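Local coordinates for Lin0012 protein (Listeria innocua, PDB 3K17) that probably phosphorylates phosphomevalonate with ATP, as a GHMP-family kinase of the mevalonate route to isopentenyl diphosphate, at residues T29-A34 with Q257-F262; D266-Y271 with F325-E330; S272-N277 with G308-S313. One frame throughout, in Å; residues are numbered along the deposited sequence.

Contact 1: residues T29-A34 with Q257-F262; sequences TAILTA and QIIQAF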
loop_
_atom_site.group_PDB
_atom_site.type_symbol
_atom_site.label_atom_id
_atom_site.label_comp_id
_atom_site.label_asym_id
_atom_site.label_seq_id
_atom_site.Cartn_x
_atom_site.Cartn_y
_atom_site.Cartn_z
ATOM N N THR A 29 34.442 7.574 -27.152
ATOM C CA THR A 29 35.437 6.603 -26.733
ATOM C C THR A 29 36.197 6.888 -25.442
ATOM O O THR A 29 36.506 8.039 -25.116
ATOM C CB THR A 29 36.474 6.391 -27.867
ATOM O OG1 THR A 29 35.788 6.089 -29.087
ATOM C CG2 THR A 29 37.406 5.243 -27.536
ATOM N N ALA A 30 36.506 5.817 -24.719
ATOM C CA ALA A 30 37.274 5.917 -23.486
ATOM C C ALA A 30 38.345 4.840 -23.485
ATOM O O ALA A 30 38.223 3.827 -24.179
ATOM C CB ALA A 30 36.367 5.748 -22.261
ATOM N N ILE A 31 39.396 5.074 -22.708
ATOM C CA ILE A 31 40.484 4.125 -22.569
ATOM C C ILE A 31 40.325 3.513 -21.172
ATOM O O ILE A 31 40.027 4.226 -20.222
ATOM C CB ILE A 31 41.857 4.822 -22.618
ATOM C CG1 ILE A 31 42.037 5.551 -23.957
ATOM C CG2 ILE A 31 42.969 3.788 -22.389
ATOM C CD1 ILE A 31 42.003 4.633 -25.165
ATOM N N LEU A 32 40.501 2.200 -21.055
ATOM C CA LEU A 32 40.400 1.553 -19.748
ATOM C C LEU A 32 41.400 0.432 -19.637
ATOM O O LEU A 32 41.836 -0.130 -20.643
ATOM C CB LEU A 32 39.013 0.942 -19.509
ATOM C CG LEU A 32 37.741 1.789 -19.490
ATOM C CD1 LEU A 32 36.980 1.578 -20.793
ATOM C CD2 LEU A 32 36.870 1.355 -18.292
ATOM N N THR A 33 41.772 0.116 -18.406
ATOM C CA THR A 33 42.657 -0.999 -18.170
ATOM C C THR A 33 42.030 -1.844 -17.073
ATOM O O THR A 33 41.404 -1.316 -16.149
ATOM C CB THR A 33 44.073 -0.571 -17.713
ATOM O OG1 THR A 33 44.855 -1.750 -17.477
ATOM C CG2 THR A 33 44.016 0.227 -16.413
ATOM N N ALA A 34 42.169 -3.157 -17.196
ATOM C CA ALA A 34 41.665 -4.060 -16.176
ATOM C C ALA A 34 42.785 -4.087 -15.135
ATOM O O ALA A 34 43.939 -3.780 -15.460
ATOM C CB ALA A 34 41.433 -5.445 -16.765
ATOM N N GLN A 257 44.028 11.865 -29.722
ATOM C CA GLN A 257 45.448 12.002 -29.405
ATOM C C GLN A 257 45.979 10.839 -28.575
ATOM O O GLN A 257 46.984 10.208 -28.923
ATOM C CB GLN A 257 45.690 13.297 -28.629
ATOM C CG GLN A 257 45.634 14.568 -29.458
ATOM C CD GLN A 257 45.613 15.814 -28.589
ATOM O OE1 GLN A 257 46.371 15.925 -27.621
ATOM N NE2 GLN A 257 44.747 16.761 -28.931
ATOM N N ILE A 258 45.300 10.553 -27.472
ATOM C CA ILE A 258 45.736 9.481 -26.597
ATOM C C ILE A 258 45.738 8.135 -27.325
ATOM O O ILE A 258 46.618 7.307 -27.100
ATOM C CB ILE A 258 44.861 9.434 -25.304
ATOM C CG1 ILE A 258 45.556 8.588 -24.237
ATOM C CG2 ILE A 258 43.479 8.870 -25.615
ATOM C CD1 ILE A 258 44.985 8.776 -22.838
ATOM N N ILE A 259 44.766 7.912 -28.206
ATOM C CA ILE A 259 44.739 6.655 -28.956
ATOM C C ILE A 259 45.982 6.606 -29.854
ATOM O O ILE A 259 46.604 5.557 -30.022
ATOM C CB ILE A 259 43.454 6.524 -29.816
ATOM C CG1 ILE A 259 42.255 6.223 -28.906
ATOM C CG2 ILE A 259 43.614 5.398 -30.843
ATOM C CD1 ILE A 259 40.947 6.076 -29.636
ATOM N N GLN A 260 46.337 7.753 -30.423
ATOM C CA GLN A 260 47.523 7.854 -31.271
ATOM C C GLN A 260 48.730 7.502 -30.401
ATOM O O GLN A 260 49.580 6.700 -30.787
ATOM C CB GLN A 260 47.665 9.282 -31.793
ATOM C CG GLN A 260 48.885 9.527 -32.683
ATOM C CD GLN A 260 49.021 10.989 -33.054
ATOM O OE1 GLN A 260 48.050 11.627 -33.461
ATOM N NE2 GLN A 260 50.228 11.528 -32.919
ATOM N N ALA A 261 48.789 8.106 -29.217
ATOM C CA ALA A 261 49.884 7.868 -28.281
ATOM C C ALA A 261 50.058 6.383 -27.985
ATOM O O ALA A 261 51.183 5.889 -27.883
ATOM C CB ALA A 261 49.639 8.634 -26.983
ATOM N N PHE A 262 48.941 5.672 -27.838
ATOM C CA PHE A 262 48.978 4.240 -27.564
ATOM C C PHE A 262 49.502 3.490 -28.784
ATOM O O PHE A 262 50.432 2.692 -28.689
ATOM C CB PHE A 262 47.570 3.737 -27.212
ATOM C CG PHE A 262 47.313 3.615 -25.732
ATOM C CD1 PHE A 262 47.469 2.389 -25.085
ATOM C CD2 PHE A 262 46.905 4.719 -24.987
ATOM C CE1 PHE A 262 47.219 2.266 -23.718
ATOM C CE2 PHE A 262 46.653 4.609 -23.615
ATOM C CZ PHE A 262 46.810 3.379 -22.981
#
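Ile31, midway along the strand, reaches toward Ile258, Ile259 and Phe262 of the helix 257-262 and touches each with a different carbon. Its first torsion explains the division: CG1 stands anti to the carbonyl carbon, beside the backbone N (chi1 -60°), while the branch methyl CG2 lies anti to the backbone N, so CG1 and CG2 face different helix residues. Ile31 CG1 meets the branch methyl CG2 of Ile258 at 4.0 Å, the two side chains sliding past each other in opposite directions. Beyond it, CD1 of Ile31 reaches CG1 of Ile259 at 4.1 Å, where the two chains cross obliquely. The other arm, CG2 of Ile31, approaches the Phe262 ring obliquely, 3.9 Å from its CZ atom. A beta-branched residue suits this place, because it is at ease in an extended strand and offers separate carbons to several neighbours.

The contact joins two layers of the GHMP kinase fold. The strand belongs to the large mixed sheet, where its backbone pairs with strands 7-18 and 172-176; the helix packs beside helix 267-288, which lies against a separate four-stranded antiparallel sheet. The strand and helix segments make an angle of 43°, their axes no closer than 9.8 Å, a gap that long apolar side chains span.

Ile259 also serves the start of the strand: Ile259 CD1 lies 4.2 Å from the methyl CG2 of Thr29. Threonine fits this less buried end, since its methyl can face isoleucine while OG1 hydrogen-bonds to Thr176 OG1 on the adjacent strand. At the other end of the patch, Phe262 also rests on Pro211, and one edge of its ring has the carbonyl oxygen of Ile258 in its plane.

Contact 2: residues D266-Y271 with F325-E330; sequences DEELLY and FSKTKE
One turn ahead of Leu270 and Tyr271, which pack on Phe325, the helix is capped by Asp266: Leu269 N donates to Asp266 OD1 over 2.8 Å, with an N-H...O angle of 152°. The N-H comes from above the carboxylate plane. An aspartate suits this N-cap position, since its short acidic side chain can fold back onto an amide of the first turn that has no helical carbonyl to bind, and its negative charge would match the positive end of the helix dipole.

Leu270 makes a well-directed apolar contact. Its CG is anti to the backbone N (chi1 177°), and Leu270 CD2 stands 3.8 Å from the centroid of the Phe325 ring, only 5° off the ring normal. This is a CH-pi contact, and the two side chains cross at about a right angle.

Tyr271 meets a different part of Phe325: CE1 of the tyrosine lies 3.8 Å from Phe325 CB, which sits at the edge of the tyrosine ring. The aliphatic part of Lys327 meets that ring at a slant, Lys327 CD 3.9 Å from Tyr271 CZ. A lysine suits this rim, touching the ring with methylenes while its ammonium stays at the surface, 4.3 Å between Lys327 NZ and Glu268 OE2, beyond a salt bridge. The hydroxyl Tyr271 OH is buried without a partner in the model.

Helix 267-288 here packs on the four-stranded antiparallel sheet of the GHMP kinase C-terminal region. Phe325 lies near the end of strand 321-326, pairing with Ala310 of strand 310-313 and meeting the ring of Phe215 on strand 214-219; Leu270 also touches Ile258 of helix 241-264, and beyond Lys327, Thr328 caps helix 329-341.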
loop_
_atom_site.group_PDB
_atom_site.type_symbol
_atom_site.label_atom_id
_atom_site.label_comp_id
_atom_site.label_asym_id
_atom_site.label_seq_id
_atom_site.Cartn_x
_atom_site.Cartn_y
_atom_site.Cartn_z
ATOM N N ASP A 266 53.839 6.875 -28.043
ATOM C CA ASP A 266 54.355 8.226 -27.874
ATOM C C ASP A 266 54.167 8.648 -26.418
ATOM O O ASP A 266 53.146 9.236 -26.054
ATOM C CB ASP A 266 53.602 9.182 -28.800
ATOM C CG ASP A 266 54.216 10.569 -28.838
ATOM O OD1 ASP A 266 54.652 11.061 -27.774
ATOM O OD2 ASP A 266 54.245 11.174 -29.934
ATOM N N GLU A 267 55.160 8.346 -25.591
ATOM C CA GLU A 267 55.103 8.673 -24.177
ATOM C C GLU A 267 54.796 10.141 -23.878
ATOM O O GLU A 267 53.952 10.439 -23.024
ATOM C CB GLU A 267 56.405 8.240 -23.502
ATOM C CG GLU A 267 56.553 6.720 -23.439
ATOM C CD GLU A 267 57.878 6.266 -22.859
ATOM O OE1 GLU A 267 58.383 6.921 -21.924
ATOM O OE2 GLU A 267 58.410 5.239 -23.327
ATOM N N GLU A 268 55.458 11.062 -24.573
ATOM C CA GLU A 268 55.210 12.479 -24.326
ATOM C C GLU A 268 53.772 12.853 -24.661
ATOM O O GLU A 268 53.159 13.673 -23.977
ATOM C CB GLU A 268 56.169 13.358 -25.139
ATOM C CG GLU A 268 57.622 13.333 -24.661
ATOM C CD GLU A 268 57.776 13.745 -23.203
ATOM O OE1 GLU A 268 57.098 14.710 -22.777
ATOM O OE2 GLU A 268 58.585 13.108 -22.489
ATOM N N LEU A 269 53.239 12.259 -25.721
ATOM C CA LEU A 269 51.869 12.540 -26.136
ATOM C C LEU A 269 50.867 11.951 -25.131
ATOM O O LEU A 269 49.735 12.426 -25.022
ATOM C CB LEU A 269 51.614 11.974 -27.536
ATOM C CG LEU A 269 50.226 12.234 -28.124
ATOM C CD1 LEU A 269 49.966 13.734 -28.195
ATOM C CD2 LEU A 269 50.125 11.595 -29.506
ATOM N N LEU A 270 51.283 10.913 -24.410
ATOM C CA LEU A 270 50.417 10.305 -23.405
ATOM C C LEU A 270 50.315 11.258 -22.216
ATOM O O LEU A 270 49.214 11.563 -21.753
ATOM C CB LEU A 270 50.976 8.951 -22.948
ATOM C CG LEU A 270 50.206 8.222 -21.836
ATOM C CD1 LEU A 270 48.753 7.993 -22.238
ATOM C CD2 LEU A 270 50.891 6.908 -21.538
ATOM N N TYR A 271 51.462 11.743 -21.739
ATOM C CA TYR A 271 51.488 12.663 -20.600
ATOM C C TYR A 271 50.658 13.921 -20.832
ATOM O O TYR A 271 49.827 14.290 -20.003
ATOM C CB TYR A 271 52.926 13.082 -20.261
ATOM C CG TYR A 271 53.853 11.934 -19.926
ATOM C CD1 TYR A 271 53.481 10.953 -19.005
ATOM C CD2 TYR A 271 55.105 11.831 -20.530
ATOM C CE1 TYR A 271 54.339 9.889 -18.695
ATOM C CE2 TYR A 271 55.969 10.777 -20.232
ATOM C CZ TYR A 271 55.581 9.809 -19.318
ATOM O OH TYR A 271 56.427 8.763 -19.037
ATOM N N PHE A 325 50.930 8.099 -14.618
ATOM C CA PHE A 325 51.966 7.535 -15.489
ATOM C C PHE A 325 53.260 8.261 -15.103
ATOM O O PHE A 325 53.260 9.486 -14.987
ATOM C CB PHE A 325 51.657 7.827 -16.958
ATOM C CG PHE A 325 50.575 6.966 -17.537
ATOM C CD1 PHE A 325 50.819 5.633 -17.842
ATOM C CD2 PHE A 325 49.314 7.492 -17.786
ATOM C CE1 PHE A 325 49.820 4.829 -18.392
ATOM C CE2 PHE A 325 48.302 6.696 -18.338
ATOM C CZ PHE A 325 48.559 5.364 -18.640
ATOM N N SER A 326 54.341 7.512 -14.891
ATOM C CA SER A 326 55.630 8.101 -14.516
ATOM C C SER A 326 56.766 7.690 -15.458
ATOM O O SER A 326 56.760 6.590 -16.014
ATOM C CB SER A 326 56.001 7.711 -13.075
ATOM O OG SER A 326 55.132 8.327 -12.134
ATOM N N LYS A 327 57.748 8.575 -15.616
ATOM C CA LYS A 327 58.893 8.325 -16.495
ATOM C C LYS A 327 59.689 7.065 -16.188
ATOM O O LYS A 327 60.134 6.373 -17.105
ATOM C CB LYS A 327 59.854 9.511 -16.474
ATOM C CG LYS A 327 59.581 10.564 -17.522
ATOM C CD LYS A 327 58.399 11.435 -17.170
ATOM C CE LYS A 327 58.251 12.536 -18.207
ATOM N NZ LYS A 327 59.511 13.316 -18.331
ATOM N N THR A 328 59.883 6.772 -14.907
ATOM C CA THR A 328 60.653 5.595 -14.518
ATOM C C THR A 328 60.054 4.949 -13.285
ATOM O O THR A 328 59.207 5.544 -12.618
ATOM C CB THR A 328 62.115 5.964 -14.180
ATOM O OG1 THR A 328 62.136 6.806 -13.018
ATOM C CG2 THR A 328 62.766 6.705 -15.341
ATOM N N LYS A 329 60.501 3.736 -12.983
ATOM C CA LYS A 329 60.029 3.026 -11.807
ATOM C C LYS A 329 60.414 3.852 -10.584
ATOM O O LYS A 329 59.615 4.043 -9.666
ATOM C CB LYS A 329 60.691 1.649 -11.697
ATOM C CG LYS A 329 60.383 0.673 -12.813
ATOM C CD LYS A 329 61.107 -0.652 -12.558
ATOM C CE LYS A 329 60.993 -1.616 -13.737
ATOM N NZ LYS A 329 59.595 -2.059 -13.990
ATOM N N GLU A 330 61.653 4.339 -10.587
ATOM C CA GLU A 330 62.168 5.139 -9.481
ATOM C C GLU A 330 61.300 6.360 -9.222
ATOM O O GLU A 330 61.028 6.700 -8.074
ATOM C CB GLU A 330 63.609 5.584 -9.762
ATOM C CG GLU A 330 64.644 4.457 -9.770
ATOM C CD GLU A 330 64.348 3.371 -10.800
ATOM O OE1 GLU A 330 63.943 3.713 -11.937
ATOM O OE2 GLU A 330 64.536 2.177 -10.472
#

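Contact 3: residues S272-N277 with G308-S313; sequences SSIKEN and GGAGKS
Ile274 sets its branch methyl CG2 against the strand, where Ile274 CG2 lies 3.7 Å from Ala310 CB and 3.8 Å from Lys312 CD. The methyl thus settles between two strand side chains that both point toward the helix, and between them Gly311, without a side chain, lets it approach the backbone, with Ile274 CG2 3.8 Å from Gly311 N. Alanine is equally apt: its small CB allows the helix and strand axes to come within 7.1 Å, at a crossing angle of 33°. Lys275 touches the same alanine, its CG 4.0 Å from Ala310 CB.

Lys312 carries a long chain past the helix. Its CG stands between the backbone N and the carbonyl carbon (chi1 56°); a bend at chi3 (-73°) places CE as the chain passes Asn277, and another at chi4 carries NZ onward. Lys312 NZ donates to Ser313 O at 2.9 Å, nearly in line with the carbonyl, while Glu20 forms a salt bridge with it and Val17 O accepts another bond. Three oxygens thus satisfy a buried ammonium.

Gly308, whose positive phi (107°) suits glycine, closes helix 295-306 in a Schellman motif. The strand then runs at the margin of the GHMP kinase C-terminal region's four-stranded antiparallel sheet, paired with strand 321-326 and covered by helix 267-288, whose Glu276 and Asn277 touch helix 241-264.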
loop_
_atom_site.group_PDB
_atom_site.type_symbol
_atom_site.label_atom_id
_atom_site.label_comp_id
_atom_site.label_asym_id
_atom_site.label_seq_id
_atom_site.Cartn_x
_atom_site.Cartn_y
_atom_site.Cartn_z
ATOM N N SER A 272 50.888 14.586 -21.958
ATOM C CA SER A 272 50.151 15.802 -22.262
ATOM C C SER A 272 48.656 15.542 -22.422
ATOM O O SER A 272 47.844 16.372 -22.038
ATOM C CB SER A 272 50.718 16.465 -23.525
ATOM O OG SER A 272 50.820 15.538 -24.590
ATOM N N SER A 273 48.291 14.390 -22.977
ATOM C CA SER A 273 46.878 14.058 -23.159
ATOM C C SER A 273 46.189 13.878 -21.810
ATOM O O SER A 273 45.058 14.327 -21.607
ATOM C CB SER A 273 46.727 12.772 -23.976
ATOM O OG SER A 273 47.283 12.918 -25.265
ATOM N N ILE A 274 46.869 13.210 -20.887
ATOM C CA ILE A 274 46.314 12.993 -19.558
ATOM C C ILE A 274 46.127 14.339 -18.849
ATOM O O ILE A 274 45.088 14.589 -18.229
ATOM C CB ILE A 274 47.235 12.076 -18.727
ATOM C CG1 ILE A 274 47.246 10.667 -19.333
ATOM C CG2 ILE A 274 46.772 12.026 -17.283
ATOM C CD1 ILE A 274 45.884 9.981 -19.349
ATOM N N LYS A 275 47.124 15.216 -18.960
ATOM C CA LYS A 275 47.040 16.527 -18.326
ATOM C C LYS A 275 45.836 17.279 -18.866
ATOM O O LYS A 275 45.086 17.897 -18.108
ATOM C CB LYS A 275 48.304 17.350 -18.592
ATOM C CG LYS A 275 49.598 16.732 -18.100
ATOM C CD LYS A 275 50.742 17.738 -18.258
ATOM C CE LYS A 275 52.097 17.056 -18.291
ATOM N NZ LYS A 275 52.333 16.254 -17.070
ATOM N N GLU A 276 45.648 17.221 -20.182
ATOM C CA GLU A 276 44.520 17.901 -20.807
ATOM C C GLU A 276 43.193 17.281 -20.378
ATOM O O GLU A 276 42.231 17.999 -20.091
ATOM C CB GLU A 276 44.635 17.850 -22.334
ATOM C CG GLU A 276 45.866 18.544 -22.898
ATOM C CD GLU A 276 45.812 18.654 -24.409
ATOM O OE1 GLU A 276 44.892 19.326 -24.913
ATOM O OE2 GLU A 276 46.678 18.070 -25.093
ATOM N N ASN A 277 43.134 15.950 -20.339
ATOM C CA ASN A 277 41.899 15.286 -19.927
ATOM C C ASN A 277 41.587 15.741 -18.507
ATOM O O ASN A 277 40.453 16.085 -18.189
ATOM C CB ASN A 277 42.050 13.761 -19.955
ATOM C CG ASN A 277 40.708 13.042 -20.031
ATOM O OD1 ASN A 277 39.665 13.608 -19.701
ATOM N ND2 ASN A 277 40.731 11.785 -20.460
ATOM N N GLY A 308 57.158 14.686 -13.003
ATOM C CA GLY A 308 57.523 14.533 -14.401
ATOM C C GLY A 308 56.500 13.834 -15.281
ATOM O O GLY A 308 56.568 13.942 -16.504
ATOM N N GLY A 309 55.550 13.125 -14.675
ATOM C CA GLY A 309 54.546 12.421 -15.456
ATOM C C GLY A 309 53.214 13.142 -15.540
ATOM O O GLY A 309 53.169 14.355 -15.724
ATOM N N ALA A 310 52.124 12.387 -15.414
ATOM C CA ALA A 310 50.778 12.947 -15.458
ATOM C C ALA A 310 49.849 12.068 -14.620
ATOM O O ALA A 310 50.119 10.885 -14.412
ATOM C CB ALA A 310 50.284 13.024 -16.897
ATOM N N GLY A 311 48.761 12.652 -14.134
ATOM C CA GLY A 311 47.834 11.902 -13.313
ATOM C C GLY A 311 46.447 12.498 -13.337
ATOM O O GLY A 311 46.257 13.612 -13.826
ATOM N N LYS A 312 45.473 11.767 -12.800
ATOM C CA LYS A 312 44.095 12.246 -12.792
ATOM C C LYS A 312 43.186 11.285 -12.046
ATOM O O LYS A 312 43.594 10.188 -11.673
ATOM C CB LYS A 312 43.581 12.396 -14.232
ATOM C CG LYS A 312 43.677 11.115 -15.061
ATOM C CD LYS A 312 43.086 11.270 -16.470
ATOM C CE LYS A 312 41.557 11.337 -16.472
ATOM N NZ LYS A 312 40.902 9.998 -16.309
ATOM N N SER A 313 41.947 11.704 -11.834
ATOM C CA SER A 313 40.988 10.847 -11.168
ATOM C C SER A 313 40.615 9.779 -12.187
ATOM O O SER A 313 40.751 9.987 -13.399
ATOM C CB SER A 313 39.749 11.645 -10.759
ATOM O OG SER A 313 39.227 12.371 -11.863
#

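How the contacts relate
Contacts 2 and 3 share helix 267-288 and lay its successive turns on neighbouring strands of the four-stranded antiparallel sheet, joined by the backbone bond between Phe325 N and Ala310 O. Contact 1 uses the preceding helix, 241-264, and turns to the other sheet; Ile258 CD1 against Ile274 CD1 continues its apolar packing into contact 3. Contact 1, whose centre lies about 14 Å from the centre of the chain, is almost wholly aliphatic and aromatic. Contact 2, its centre about 24 Å from the chain's centre, combines a buried aromatic core with a charged rim at the surface. Contact 3 is buried too, but depends on small strand residues and encloses a lysine with its polar partners.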